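Local coordinates for protein phosphoacetylglucosamine mutase (Aspergillus lentulus, PDB 5O9X) that interconverts N-acetylglucosamine 6-phosphate and N-acetylglucosamine 1-phosphate, probably through a phosphoserine enzyme and a sugar bisphosphate intermediate, as other alpha-D-phosphohexomutases do, at residues Q26-A30 against T361-H365; G63-T67 against M162-L167; A68-P72 against G508-A512; G258-V262 against R289-Y293; V465-F471 against D538-V542. The protein carries 1 engineered substitution. The contacts are given in a common frame with arbitrary orientation. Numbering follows the deposited sequence.

Contact 1 of 5, residues Q26-A30 against T361-H365; sequences QYGTA and TGVKH. With G16 (1,6-di-O-phosphono-alpha-D-glucopyranose), chain B.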
# COMPACT_ATOMS: atom_id res chain seq x y z
N GLN A 26 16.70 8.14 6.63
CA GLN A 26 16.77 6.97 5.78
C GLN A 26 15.45 6.85 5.02
O GLN A 26 14.40 7.23 5.55
CB GLN A 26 17.08 5.71 6.61
CG GLN A 26 16.27 5.65 7.90
CD GLN A 26 16.42 4.34 8.70
OE1 GLN A 26 17.46 4.12 9.35
NE2 GLN A 26 15.35 3.49 8.68
N TYR A 27 15.49 6.31 3.81
CA TYR A 27 14.29 6.22 2.97
C TYR A 27 13.23 5.21 3.55
O TYR A 27 12.02 5.44 3.46
CB TYR A 27 14.69 5.88 1.54
CG TYR A 27 13.61 6.14 0.52
CD1 TYR A 27 13.46 7.42 -0.06
CD2 TYR A 27 12.74 5.10 0.12
CE1 TYR A 27 12.49 7.64 -1.00
CE2 TYR A 27 11.76 5.32 -0.87
CZ TYR A 27 11.64 6.58 -1.41
OH TYR A 27 10.67 6.88 -2.36
N GLY A 28 13.68 4.13 4.16
CA GLY A 28 12.74 3.22 4.87
C GLY A 28 11.95 2.37 3.88
O GLY A 28 12.28 2.26 2.68
N THR A 29 10.88 1.80 4.37
CA THR A 29 10.09 0.86 3.58
C THR A 29 9.38 1.58 2.43
O THR A 29 9.25 1.00 1.31
CB THR A 29 9.05 0.23 4.54
OG1 THR A 29 9.74 -0.46 5.58
CG2 THR A 29 8.18 -0.82 3.82
N ALA A 30 8.81 2.76 2.74
CA ALA A 30 7.94 3.51 1.78
C ALA A 30 8.30 5.00 1.58
O ALA A 30 7.48 5.74 1.07
CB ALA A 30 6.46 3.40 2.23
N THR A 361 8.98 -7.20 3.11
CA THR A 361 7.92 -6.25 3.38
C THR A 361 8.09 -5.00 2.53
O THR A 361 9.23 -4.50 2.33
CB THR A 361 7.90 -5.92 4.88
OG1 THR A 361 7.23 -7.00 5.52
CG2 THR A 361 7.13 -4.64 5.20
N GLY A 362 6.96 -4.51 2.02
CA GLY A 362 6.97 -3.22 1.27
C GLY A 362 6.45 -3.55 -0.15
O GLY A 362 7.02 -4.39 -0.87
N VAL A 363 5.39 -2.85 -0.59
CA VAL A 363 4.74 -3.05 -1.89
C VAL A 363 5.72 -3.14 -3.11
O VAL A 363 5.55 -3.92 -4.02
CB VAL A 363 3.73 -1.86 -2.16
CG1 VAL A 363 3.03 -2.05 -3.52
CG2 VAL A 363 2.66 -1.83 -1.09
N LYS A 364 6.76 -2.35 -3.09
CA LYS A 364 7.74 -2.36 -4.16
C LYS A 364 8.26 -3.77 -4.42
O LYS A 364 8.31 -4.25 -5.56
CB LYS A 364 8.86 -1.32 -3.84
CG LYS A 364 9.70 -1.59 -2.54
CD LYS A 364 10.27 -0.31 -1.89
CE LYS A 364 11.47 -0.51 -0.94
NZ LYS A 364 11.94 0.76 -0.22
N HIS A 365 8.62 -4.49 -3.35
CA HIS A 365 9.08 -5.87 -3.45
C HIS A 365 8.01 -6.85 -3.93
O HIS A 365 8.32 -7.83 -4.68
CB HIS A 365 9.62 -6.33 -2.08
CG HIS A 365 10.73 -5.44 -1.60
ND1 HIS A 365 11.93 -5.33 -2.27
CD2 HIS A 365 10.83 -4.64 -0.52
CE1 HIS A 365 12.72 -4.50 -1.61
NE2 HIS A 365 12.07 -4.05 -0.55
C1 G16 B . 4.06 0.88 4.51
C2 G16 B . 4.40 0.07 3.26
C3 G16 B . 3.91 -1.40 3.43
C4 G16 B . 4.44 -2.09 4.67
C5 G16 B . 4.06 -1.24 5.88
C6 G16 B . 4.75 -1.63 7.17
O1 G16 B . 2.64 0.93 4.66
O2 G16 B . 3.89 0.65 2.02
O3 G16 B . 4.20 -2.05 2.26
O4 G16 B . 3.88 -3.46 4.92
O5 G16 B . 4.55 0.11 5.75
O6 G16 B . 6.23 -1.50 6.93
P G16 B . 7.24 -1.74 8.18
O1P G16 B . 6.89 -3.10 8.84
O2P G16 B . 6.99 -0.62 9.21
O3P G16 B . 8.68 -1.61 7.65
P' G16 B . 1.79 2.33 4.67
O1X G16 B . 2.48 3.31 3.69
O2X G16 B . 1.97 2.95 6.10
O3X G16 B . 0.35 2.00 4.49
O HOH W 1 7.22 -0.11 -0.45
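Residues 361-365 lead into helix 363-370 of domain III beside the bound glucose 1,6-bisphosphate (G16), where they meet the loop before strand 32-35. Together they line part of the ligand pocket, consistent with the shared active-site cleft of the alpha-D-phosphohexomutases. Thr361 comes first: Thr361 CG2 lies 4.2 Å from Thr29 CG2. The same methyl touches the sugar, with Thr361 CG2 3.5 Å from G16 O4. Gly362, the N-cap of the helix, packs its CA 3.7 Å from Thr29 CG2. A CB there would crowd that methyl and collide with the preceding carbonyl, and the bare backbone leaves Gly362 CA 3.2 Å from G16 O3. Val363, the first helical residue, donates from its N to the same O3 at 3.2 Å. Lys364 then reaches back across the gap: besides its salt bridge with Glu93, its NZ bonds Thr29 O at 3.1 Å and, weakly, Gly28 O at 3.3 Å. A water that donates to Thr29 O (2.9 Å) adds a weak link to Lys364 N (3.5 Å). On the facing loop, Thr29 OG1 gives a 2.6 Å hydrogen bond to phosphate oxygen O3P. The chemistry is thus divided: the lysine ammonium is shared between Glu93 and the loop carbonyls, chiefly Thr29 O, whereas the threonine hydroxyl and the Val363 amide hold a phosphate and a sugar hydroxyl.

Contact 2 of 5, residues G63-T67 against M162-L167; sequences GVMVT and MTTPQL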
# COMPACT_ATOMS: atom_id res chain seq x y z
N GLY A 63 5.32 12.07 -9.25
CA GLY A 63 4.35 12.49 -8.19
C GLY A 63 5.09 12.54 -6.86
O GLY A 63 6.12 11.79 -6.65
N VAL A 64 4.60 13.39 -5.96
CA VAL A 64 5.04 13.38 -4.59
C VAL A 64 3.77 13.32 -3.72
O VAL A 64 2.92 14.14 -3.88
CB VAL A 64 5.83 14.68 -4.23
CG1 VAL A 64 6.29 14.60 -2.78
CG2 VAL A 64 7.10 14.79 -5.09
N MET A 65 3.67 12.35 -2.83
CA MET A 65 2.51 12.28 -1.92
C MET A 65 3.03 12.60 -0.52
O MET A 65 3.99 11.94 -0.06
CB MET A 65 1.94 10.84 -1.92
CG MET A 65 0.72 10.67 -0.99
SD MET A 65 -0.70 11.59 -1.59
CE MET A 65 -1.73 11.46 -0.14
N VAL A 66 2.43 13.58 0.14
CA VAL A 66 2.87 13.93 1.49
C VAL A 66 1.90 13.22 2.47
O VAL A 66 0.75 13.59 2.59
CB VAL A 66 2.87 15.44 1.72
CG1 VAL A 66 3.29 15.76 3.19
CG2 VAL A 66 3.83 16.09 0.67
N THR A 67 2.39 12.15 3.13
CA THR A 67 1.57 11.39 4.01
C THR A 67 2.54 10.53 4.83
O THR A 67 3.63 10.18 4.38
CB THR A 67 0.58 10.43 3.19
OG1 THR A 67 -0.21 9.72 4.14
CG2 THR A 67 1.34 9.36 2.34
N MET A 162 -5.87 14.37 -1.46
CA MET A 162 -6.23 13.17 -2.21
C MET A 162 -5.74 11.96 -1.44
O MET A 162 -4.85 12.06 -0.57
CB MET A 162 -5.54 13.18 -3.62
CG MET A 162 -6.04 14.31 -4.55
SD MET A 162 -5.96 13.91 -6.32
CE MET A 162 -4.32 13.51 -6.40
N THR A 163 -6.28 10.79 -1.77
CA THR A 163 -5.81 9.52 -1.17
C THR A 163 -4.52 9.23 -1.93
O THR A 163 -4.28 9.82 -3.01
CB THR A 163 -6.84 8.36 -1.43
OG1 THR A 163 -6.90 8.05 -2.80
CG2 THR A 163 -8.26 8.71 -0.95
N THR A 164 -3.65 8.41 -1.34
CA THR A 164 -2.45 7.98 -2.04
C THR A 164 -2.75 7.40 -3.42
O THR A 164 -2.10 7.78 -4.38
CB THR A 164 -1.63 7.08 -1.10
OG1 THR A 164 -1.13 7.91 -0.04
CG2 THR A 164 -0.41 6.43 -1.83
N PRO A 165 -3.67 6.44 -3.52
CA PRO A 165 -3.90 5.86 -4.85
C PRO A 165 -4.46 6.88 -5.86
O PRO A 165 -4.16 6.77 -7.04
CB PRO A 165 -5.01 4.81 -4.59
CG PRO A 165 -4.89 4.46 -3.15
CD PRO A 165 -4.33 5.67 -2.44
N GLN A 166 -5.25 7.88 -5.40
CA GLN A 166 -5.66 9.00 -6.34
C GLN A 166 -4.45 9.69 -6.95
O GLN A 166 -4.45 9.95 -8.19
CB GLN A 166 -6.56 10.02 -5.70
CG GLN A 166 -7.97 9.47 -5.56
CD GLN A 166 -8.87 10.46 -4.82
OE1 GLN A 166 -8.42 11.26 -3.94
NE2 GLN A 166 -10.16 10.42 -5.18
N LEU A 167 -3.46 10.02 -6.12
CA LEU A 167 -2.25 10.66 -6.64
C LEU A 167 -1.52 9.72 -7.67
O LEU A 167 -1.14 10.16 -8.76
CB LEU A 167 -1.35 11.19 -5.45
CG LEU A 167 -0.19 11.82 -6.20
CD1 LEU A 167 -0.34 13.22 -6.80
CD2 LEU A 167 1.16 11.49 -5.65
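No hydrogen bond joins residues 63-67, the end of strand 61-66 and the residue after it, to residues 162-167; van der Waals contact does the work. The apolar contact is between Met65 CB and Leu167 CD2, 3.9 Å apart. The same leucine methyl lies against a backbone carbonyl, CD2 to Val64 O 3.6 Å, and 4.2 Å from Gly63 CA; a CB on Gly63 would press tightly on it. The Met65 side chain runs on to the start of the helix, its CE 3.2 Å from Met162 O. Around Thr164 the contacts are mixed: its OG1 lies 3.5 Å from Met65 CG and 3.7 Å from Thr67 CG2, although this hydroxyl is hydrogen-bonded to Asp286. Within the second segment a capping box shapes the helix start, with Gln166 N to Thr163 OG1 and Thr163 N to Gln166 OE1 both 3.1 Å. The whole is buried in the alpha/beta/alpha domain I: strand 61-66 runs between strands 75-81 and 127-132, helix 164-176 rests on the face carrying Met65, and Val64 and Val66 point away and pack on helix 138-151.

Contact 3 of 5, residues A68-P72 against G508-A512; sequences AAHNP and GTEDA. Engineered in segment 68-72: Ala69 (natural residue Ser). With G16 (1,6-di-O-phosphono-alpha-D-glucopyranose), chain B.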
# COMPACT_ATOMS: atom_id res chain seq x y z
N ALA A 68 2.10 10.20 6.03
CA ALA A 68 2.67 9.07 6.79
C ALA A 68 1.67 7.88 6.91
O ALA A 68 1.92 6.97 7.72
CB ALA A 68 3.21 9.52 8.16
N ALA A 69 0.58 7.87 6.10
CA ALA A 69 -0.23 6.60 5.84
C ALA A 69 -0.83 5.98 7.13
O ALA A 69 -1.68 6.62 7.75
CB ALA A 69 0.64 5.60 5.11
N HIS A 70 -0.34 4.80 7.63
CA HIS A 70 -0.90 4.18 8.83
C HIS A 70 -0.38 4.83 10.14
O HIS A 70 -0.94 4.55 11.23
CB HIS A 70 -0.52 2.64 8.91
CG HIS A 70 0.83 2.37 9.48
ND1 HIS A 70 1.97 2.35 8.69
CD2 HIS A 70 1.24 2.13 10.75
CE1 HIS A 70 3.02 2.09 9.46
NE2 HIS A 70 2.60 1.96 10.71
N ASN A 71 0.70 5.62 10.04
CA ASN A 71 1.35 6.23 11.25
C ASN A 71 0.43 7.16 12.09
O ASN A 71 -0.55 7.75 11.57
CB ASN A 71 2.63 7.00 10.92
CG ASN A 71 3.79 6.05 10.49
OD1 ASN A 71 3.57 5.10 9.76
ND2 ASN A 71 5.01 6.37 10.93
N PRO A 72 0.80 7.32 13.37
CA PRO A 72 -0.01 8.23 14.21
C PRO A 72 0.04 9.66 13.60
O PRO A 72 0.97 10.00 12.80
CB PRO A 72 0.71 8.18 15.61
CG PRO A 72 1.38 6.77 15.61
CD PRO A 72 1.90 6.64 14.17
N GLY A 508 10.69 -0.18 8.90
CA GLY A 508 11.17 0.94 8.05
C GLY A 508 10.18 2.05 7.95
O GLY A 508 10.32 2.93 7.03
N THR A 509 9.15 2.06 8.82
CA THR A 509 8.19 3.19 8.83
C THR A 509 8.11 3.88 10.22
O THR A 509 7.60 5.01 10.33
CB THR A 509 6.74 2.81 8.40
OG1 THR A 509 6.19 1.86 9.34
CG2 THR A 509 6.68 2.24 6.99
N GLU A 510 8.50 3.16 11.29
CA GLU A 510 8.48 3.60 12.66
C GLU A 510 9.74 3.14 13.35
O GLU A 510 10.38 2.17 12.90
CB GLU A 510 7.32 2.88 13.40
CG GLU A 510 5.98 3.24 12.85
CD GLU A 510 4.91 2.42 13.56
OE1 GLU A 510 4.13 1.65 12.92
OE2 GLU A 510 4.94 2.55 14.78
N ASP A 511 10.10 3.83 14.44
CA ASP A 511 11.21 3.42 15.25
C ASP A 511 10.83 2.24 16.21
O ASP A 511 10.54 2.42 17.41
CB ASP A 511 11.72 4.62 16.06
CG ASP A 511 13.08 4.31 16.71
OD1 ASP A 511 13.65 3.22 16.47
OD2 ASP A 511 13.57 5.16 17.46
N ALA A 512 10.75 1.02 15.67
CA ALA A 512 10.48 -0.15 16.48
C ALA A 512 11.02 -1.37 15.75
O ALA A 512 11.34 -1.30 14.54
CB ALA A 512 8.98 -0.34 16.62
C1 G16 B . 4.06 0.88 4.51
C2 G16 B . 4.40 0.07 3.26
C3 G16 B . 3.91 -1.40 3.43
C4 G16 B . 4.44 -2.09 4.67
C5 G16 B . 4.06 -1.24 5.88
C6 G16 B . 4.75 -1.63 7.17
O1 G16 B . 2.64 0.93 4.66
O2 G16 B . 3.89 0.65 2.02
O3 G16 B . 4.20 -2.05 2.26
O4 G16 B . 3.88 -3.46 4.92
O5 G16 B . 4.55 0.11 5.75
O6 G16 B . 6.23 -1.50 6.93
P G16 B . 7.24 -1.74 8.18
O1P G16 B . 6.89 -3.10 8.84
O2P G16 B . 6.99 -0.62 9.21
O3P G16 B . 8.68 -1.61 7.65
P' G16 B . 1.79 2.33 4.67
O1X G16 B . 2.48 3.31 3.69
O2X G16 B . 1.97 2.95 6.10
O3X G16 B . 0.35 2.00 4.49
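In the ligand pocket, at the bound glucose 1,6-bisphosphate, two loops more than 430 residues apart meet, one at each phosphate. Residues 68-72 begin with a type II' beta turn, closed by Asn71 N to Ala68 O at 2.9 Å. Ala69, an engineered replacement for the natural serine, places its CB 3.1 Å from phosphate oxygen O2X. The same oxygen accepts from His70 ND1 at 2.7 Å and, weakly, from His70 N at 3.3 Å. With ND1 so occupied, the other imidazole nitrogen turns to the second loop: His70 NE2 donates to Glu510 OE1 at 2.7 Å in a nearly linear bond. Glu510 is itself held by salt bridges to Arg462 and Arg514. A second link runs from Asn71 ND2 to Thr509 O, 3.0 Å, while the Asn71 amide also bonds Asp75. Residues 508-512 grip the other phosphate, Thr509 OG1 donating to O2P at 2.6 Å and Gly508 N to O3P at 2.8 Å. His70 thus links one phosphate to Glu510 by a His-carboxylate hydrogen bond, while Thr509 and Gly508 hold the other. The meeting of these two loops across the active-site cleft is characteristic of the alpha-D-phosphohexomutases: the loop of domain I, whose natural serine at position 69 is probably the phosphorylated one, faces the phosphate-binding loop of the C-terminal domain.

Contact 4 of 5, residues G258-V262 against R289-Y293; sequences GADYV and RILYY. Unlike the reference sequence in segment 289-293: Leu291 (reference Val). With G16 (1,6-di-O-phosphono-alpha-D-glucopyranose), chain B.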
# COMPACT_ATOMS: atom_id res chain seq x y z
N GLY A 258 -9.35 2.37 11.94
CA GLY A 258 -8.46 2.29 10.74
C GLY A 258 -7.91 0.84 10.66
O GLY A 258 -7.86 0.13 11.64
N ALA A 259 -7.44 0.47 9.48
CA ALA A 259 -7.03 -0.95 9.17
C ALA A 259 -5.89 -1.30 10.08
O ALA A 259 -5.76 -2.42 10.45
CB ALA A 259 -6.55 -1.05 7.71
N ASP A 260 -4.99 -0.36 10.37
CA ASP A 260 -3.80 -0.79 11.19
C ASP A 260 -4.18 -1.15 12.66
O ASP A 260 -3.76 -2.14 13.25
CB ASP A 260 -2.73 0.34 11.20
CG ASP A 260 -1.53 -0.08 12.03
OD1 ASP A 260 -0.86 -1.08 11.63
OD2 ASP A 260 -1.30 0.53 13.12
N TYR A 261 -5.12 -0.37 13.22
CA TYR A 261 -5.67 -0.67 14.52
C TYR A 261 -6.34 -2.09 14.48
O TYR A 261 -6.07 -2.94 15.34
CB TYR A 261 -6.69 0.43 14.97
CG TYR A 261 -7.36 0.06 16.33
CD1 TYR A 261 -6.86 0.59 17.55
CD2 TYR A 261 -8.46 -0.78 16.37
CE1 TYR A 261 -7.44 0.29 18.80
CE2 TYR A 261 -9.01 -1.14 17.60
CZ TYR A 261 -8.50 -0.57 18.79
OH TYR A 261 -9.09 -0.93 19.98
N VAL A 262 -7.22 -2.34 13.50
CA VAL A 262 -7.96 -3.58 13.47
C VAL A 262 -7.01 -4.78 13.33
O VAL A 262 -7.14 -5.80 14.01
CB VAL A 262 -9.01 -3.51 12.34
CG1 VAL A 262 -9.73 -4.86 12.15
CG2 VAL A 262 -10.12 -2.48 12.74
N ARG A 289 -4.76 0.89 2.48
CA ARG A 289 -4.91 -0.46 3.06
C ARG A 289 -6.39 -0.68 3.25
O ARG A 289 -7.11 0.26 3.62
CB ARG A 289 -4.29 -0.53 4.46
CG ARG A 289 -2.78 -0.38 4.46
CD ARG A 289 -2.31 -0.54 5.92
NE ARG A 289 -0.87 -0.22 6.04
CZ ARG A 289 -0.16 -0.48 7.13
NH1 ARG A 289 -0.76 -1.02 8.19
NH2 ARG A 289 1.10 -0.13 7.22
N ILE A 290 -6.84 -1.93 3.06
CA ILE A 290 -8.20 -2.28 3.49
C ILE A 290 -8.18 -3.67 4.16
O ILE A 290 -7.52 -4.57 3.65
CB ILE A 290 -9.19 -2.26 2.34
CG1 ILE A 290 -10.63 -2.55 2.86
CG2 ILE A 290 -8.71 -3.10 1.16
CD1 ILE A 290 -11.68 -2.17 1.86
N LEU A 291 -8.84 -3.81 5.29
CA LEU A 291 -9.39 -5.14 5.63
C LEU A 291 -10.77 -5.25 6.01
O LEU A 291 -11.39 -4.26 6.26
CB LEU A 291 -8.68 -5.86 6.67
CG LEU A 291 -8.00 -5.46 7.83
CD1 LEU A 291 -6.76 -5.42 6.91
CD2 LEU A 291 -8.72 -4.26 8.39
N TYR A 292 -11.25 -6.48 6.02
CA TYR A 292 -12.65 -6.75 6.26
C TYR A 292 -12.77 -7.47 7.57
O TYR A 292 -11.80 -8.10 8.00
CB TYR A 292 -13.15 -7.74 5.11
CG TYR A 292 -13.86 -6.98 3.96
CD1 TYR A 292 -13.08 -6.28 2.98
CD2 TYR A 292 -15.26 -6.95 3.89
CE1 TYR A 292 -13.69 -5.56 1.92
CE2 TYR A 292 -15.93 -6.28 2.80
CZ TYR A 292 -15.12 -5.57 1.85
OH TYR A 292 -15.71 -4.94 0.75
N TYR A 293 -13.98 -7.48 8.16
CA TYR A 293 -14.19 -8.18 9.41
C TYR A 293 -15.69 -8.14 9.69
O TYR A 293 -16.45 -7.40 9.04
CB TYR A 293 -13.43 -7.53 10.61
CG TYR A 293 -13.61 -6.03 10.70
CD1 TYR A 293 -14.63 -5.42 11.56
CD2 TYR A 293 -12.77 -5.19 9.93
CE1 TYR A 293 -14.75 -4.02 11.62
CE2 TYR A 293 -12.89 -3.80 10.00
CZ TYR A 293 -13.90 -3.22 10.83
OH TYR A 293 -13.96 -1.84 10.89
C1 G16 B . 4.06 0.88 4.51
C2 G16 B . 4.40 0.07 3.26
C3 G16 B . 3.91 -1.40 3.43
C4 G16 B . 4.44 -2.09 4.67
C5 G16 B . 4.06 -1.24 5.88
C6 G16 B . 4.75 -1.63 7.17
O1 G16 B . 2.64 0.93 4.66
O2 G16 B . 3.89 0.65 2.02
O3 G16 B . 4.20 -2.05 2.26
O4 G16 B . 3.88 -3.46 4.92
O5 G16 B . 4.55 0.11 5.75
O6 G16 B . 6.23 -1.50 6.93
P G16 B . 7.24 -1.74 8.18
O1P G16 B . 6.89 -3.10 8.84
O2P G16 B . 6.99 -0.62 9.21
O3P G16 B . 8.68 -1.61 7.65
P' G16 B . 1.79 2.33 4.67
O1X G16 B . 2.48 3.31 3.69
O2X G16 B . 1.97 2.95 6.10
O3X G16 B . 0.35 2.00 4.49
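Leu291, which differs from the reference sequence, occupies the apolar middle of this helix-on-strand contact: its CD2 lies 3.9 Å from Ala259 CB and also 3.9 Å from Val262 CG1. Val262, one turn along helix 259-265, extends the apolar patch to Tyr293, with CG1 3.8 Å from Tyr293 CD2, while the tyrosine hydroxyl bonds Ser282. Ile290 and Tyr292 point away from the helix and pack on helix 428-442, so the strand lies between helix 259-265 of domain II and helix 428-442, the latter in the domain III range. At the other end Ala259 CB touches Arg289 CB at 4.0 Å, and here the contact turns polar. Asp260 OD1 and Arg289 NH1 form a salt bridge at 3.4 Å, whose hydrogen bond is weak. Beyond it the guanidinium leaves the protein interface for the ligand: Arg289 NE donates to phosphate oxygen O3X of glucose 1,6-bisphosphate at 3.0 Å, and Arg289 NH2 to the bridging oxygen O1 at 3.2 Å. The chemistry implies a graded contact: Arg289 CB touches the helix, Asp260 approaches one end of the guanidinium through a long salt bridge, and NE and NH2 are turned to the anionic ligand.

Contact 5 of 5, residues V465-F471 against D538-V542; sequences VAERSIF and DAGTV. Unlike the reference sequence in segment 465-471: Glu467 (reference Asp).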
# COMPACT_ATOMS: atom_id res chain seq x y z
N VAL A 465 13.38 -0.40 20.86
CA VAL A 465 14.78 -0.76 21.17
C VAL A 465 15.61 0.53 21.05
O VAL A 465 15.19 1.45 20.37
CB VAL A 465 15.31 -1.84 20.15
CG1 VAL A 465 14.53 -3.15 20.27
CG2 VAL A 465 15.22 -1.30 18.73
N ALA A 466 16.84 0.57 21.57
CA ALA A 466 17.75 1.77 21.39
C ALA A 466 18.19 1.96 20.01
O ALA A 466 18.41 3.12 19.57
CB ALA A 466 19.01 1.63 22.23
N GLU A 467 18.41 0.84 19.30
CA GLU A 467 19.18 0.95 18.07
C GLU A 467 18.69 -0.03 17.02
O GLU A 467 19.26 -1.12 16.90
CB GLU A 467 20.62 0.56 18.42
CG GLU A 467 21.67 1.49 17.90
CD GLU A 467 21.80 1.47 16.41
OE1 GLU A 467 20.78 1.61 15.69
OE2 GLU A 467 22.96 1.34 15.96
N ARG A 468 17.66 0.29 16.26
CA ARG A 468 17.05 -0.84 15.51
C ARG A 468 17.99 -1.27 14.33
O ARG A 468 17.82 -2.36 13.77
CB ARG A 468 15.58 -0.53 15.10
CG ARG A 468 15.49 0.36 13.96
CD ARG A 468 14.12 1.02 13.83
NE ARG A 468 14.47 2.40 13.45
CZ ARG A 468 14.00 3.07 12.43
NH1 ARG A 468 13.03 2.60 11.69
NH2 ARG A 468 14.44 4.30 12.22
N SER A 469 19.02 -0.46 14.04
CA SER A 469 19.97 -0.75 12.96
C SER A 469 20.81 -1.99 13.26
O SER A 469 21.39 -2.55 12.34
CB SER A 469 20.88 0.42 12.63
OG SER A 469 21.91 0.53 13.60
N ILE A 470 20.83 -2.45 14.50
CA ILE A 470 21.54 -3.72 14.77
C ILE A 470 20.70 -4.99 14.39
O ILE A 470 21.22 -6.11 14.42
CB ILE A 470 22.06 -3.83 16.21
CG1 ILE A 470 20.89 -4.15 17.16
CG2 ILE A 470 22.80 -2.53 16.61
CD1 ILE A 470 21.28 -4.50 18.58
N PHE A 471 19.41 -4.80 14.08
CA PHE A 471 18.53 -5.95 13.67
C PHE A 471 18.54 -6.04 12.15
O PHE A 471 17.96 -5.18 11.47
CB PHE A 471 17.11 -5.74 14.19
CG PHE A 471 17.03 -5.81 15.68
CD1 PHE A 471 16.76 -7.05 16.31
CD2 PHE A 471 17.39 -4.69 16.48
CE1 PHE A 471 16.67 -7.13 17.71
CE2 PHE A 471 17.32 -4.78 17.85
CZ PHE A 471 17.00 -5.97 18.48
N ASP A 538 15.60 -7.29 25.20
CA ASP A 538 16.85 -7.55 25.84
C ASP A 538 18.06 -7.28 24.91
O ASP A 538 18.94 -6.43 25.23
CB ASP A 538 16.82 -8.98 26.39
CG ASP A 538 18.04 -9.36 27.18
OD1 ASP A 538 19.12 -8.78 26.93
OD2 ASP A 538 17.90 -10.27 28.05
N ALA A 539 18.09 -7.90 23.74
CA ALA A 539 19.15 -7.61 22.76
C ALA A 539 19.23 -6.11 22.31
O ALA A 539 20.33 -5.64 21.99
CB ALA A 539 18.99 -8.53 21.53
N GLY A 540 18.09 -5.39 22.21
CA GLY A 540 18.10 -4.15 21.45
C GLY A 540 18.34 -2.95 22.33
O GLY A 540 18.27 -1.81 21.88
N THR A 541 18.68 -3.23 23.59
CA THR A 541 18.45 -2.28 24.68
C THR A 541 19.67 -2.31 25.64
O THR A 541 19.61 -1.78 26.76
CB THR A 541 17.02 -2.57 25.28
OG1 THR A 541 16.26 -1.36 25.49
CG2 THR A 541 17.01 -3.53 26.52
N VAL A 542 20.78 -2.85 25.14
CA VAL A 542 21.99 -3.15 25.96
C VAL A 542 22.69 -1.88 26.49
O VAL A 542 23.30 -1.12 25.74
CB VAL A 542 22.96 -4.20 25.29
CG1 VAL A 542 22.31 -5.58 25.21
CG2 VAL A 542 23.46 -3.76 23.90
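Val465 enters the contact where the chain has just left strand 458-463, its CB 3.4 Å from Gly540 O. Gly540 is the first residue to leave helical geometry, and a CB on it would clash with Val465 CG1. The same carbonyl receives the one hydrogen bond between the segments, from Ala466 N at 2.8 Å, and the Ala466 CA-to-CB bond points toward the facing chain. Glu467, which differs from the reference sequence, stands just before the short 3-10 turn 468-470 and turns its carboxylate back on its own loop: OE1 accepts from Ser469 within the turn, from N at 3.2 Å and from OG at 2.6 Å. That turn belongs to the C-terminal domain, whose TBP-like fold carries helix 522-539 close to the end of the modelled chain, and it is the exit from this helix that the loop meets. Arg468 leads away, its guanidinium bonding Ser507 O. Ile470 returns, with CD1 3.7 Å from Ala539 O and 4.3 Å from Gly540 CA. Phe471 finishes the segment by bringing the edge of its ring to Gly540, CZ to CA 3.7 Å, with CZ also 4.5 Å from Ala539 CB.

From the N terminus, the loop at 26-30 opens contact 1, which closes only at 361-365 in domain III. Within that span lie two shorter closures: contact 2, internal to domain I, and contact 4, internal to domain II, one after the other. Contact 3 opens right after the first segment of contact 2 and closes far beyond its second, so the two cross; reaching 508-512, it also crosses contact 1, encloses contact 4 and joins domain I to the C-terminal domain. Contact 5, wholly C-terminal, opens after contact 1 has closed and crosses contact 3. Contacts 1, 3 and 4 converge on one ligand, and Thr29 N probably bonds Gly508 O.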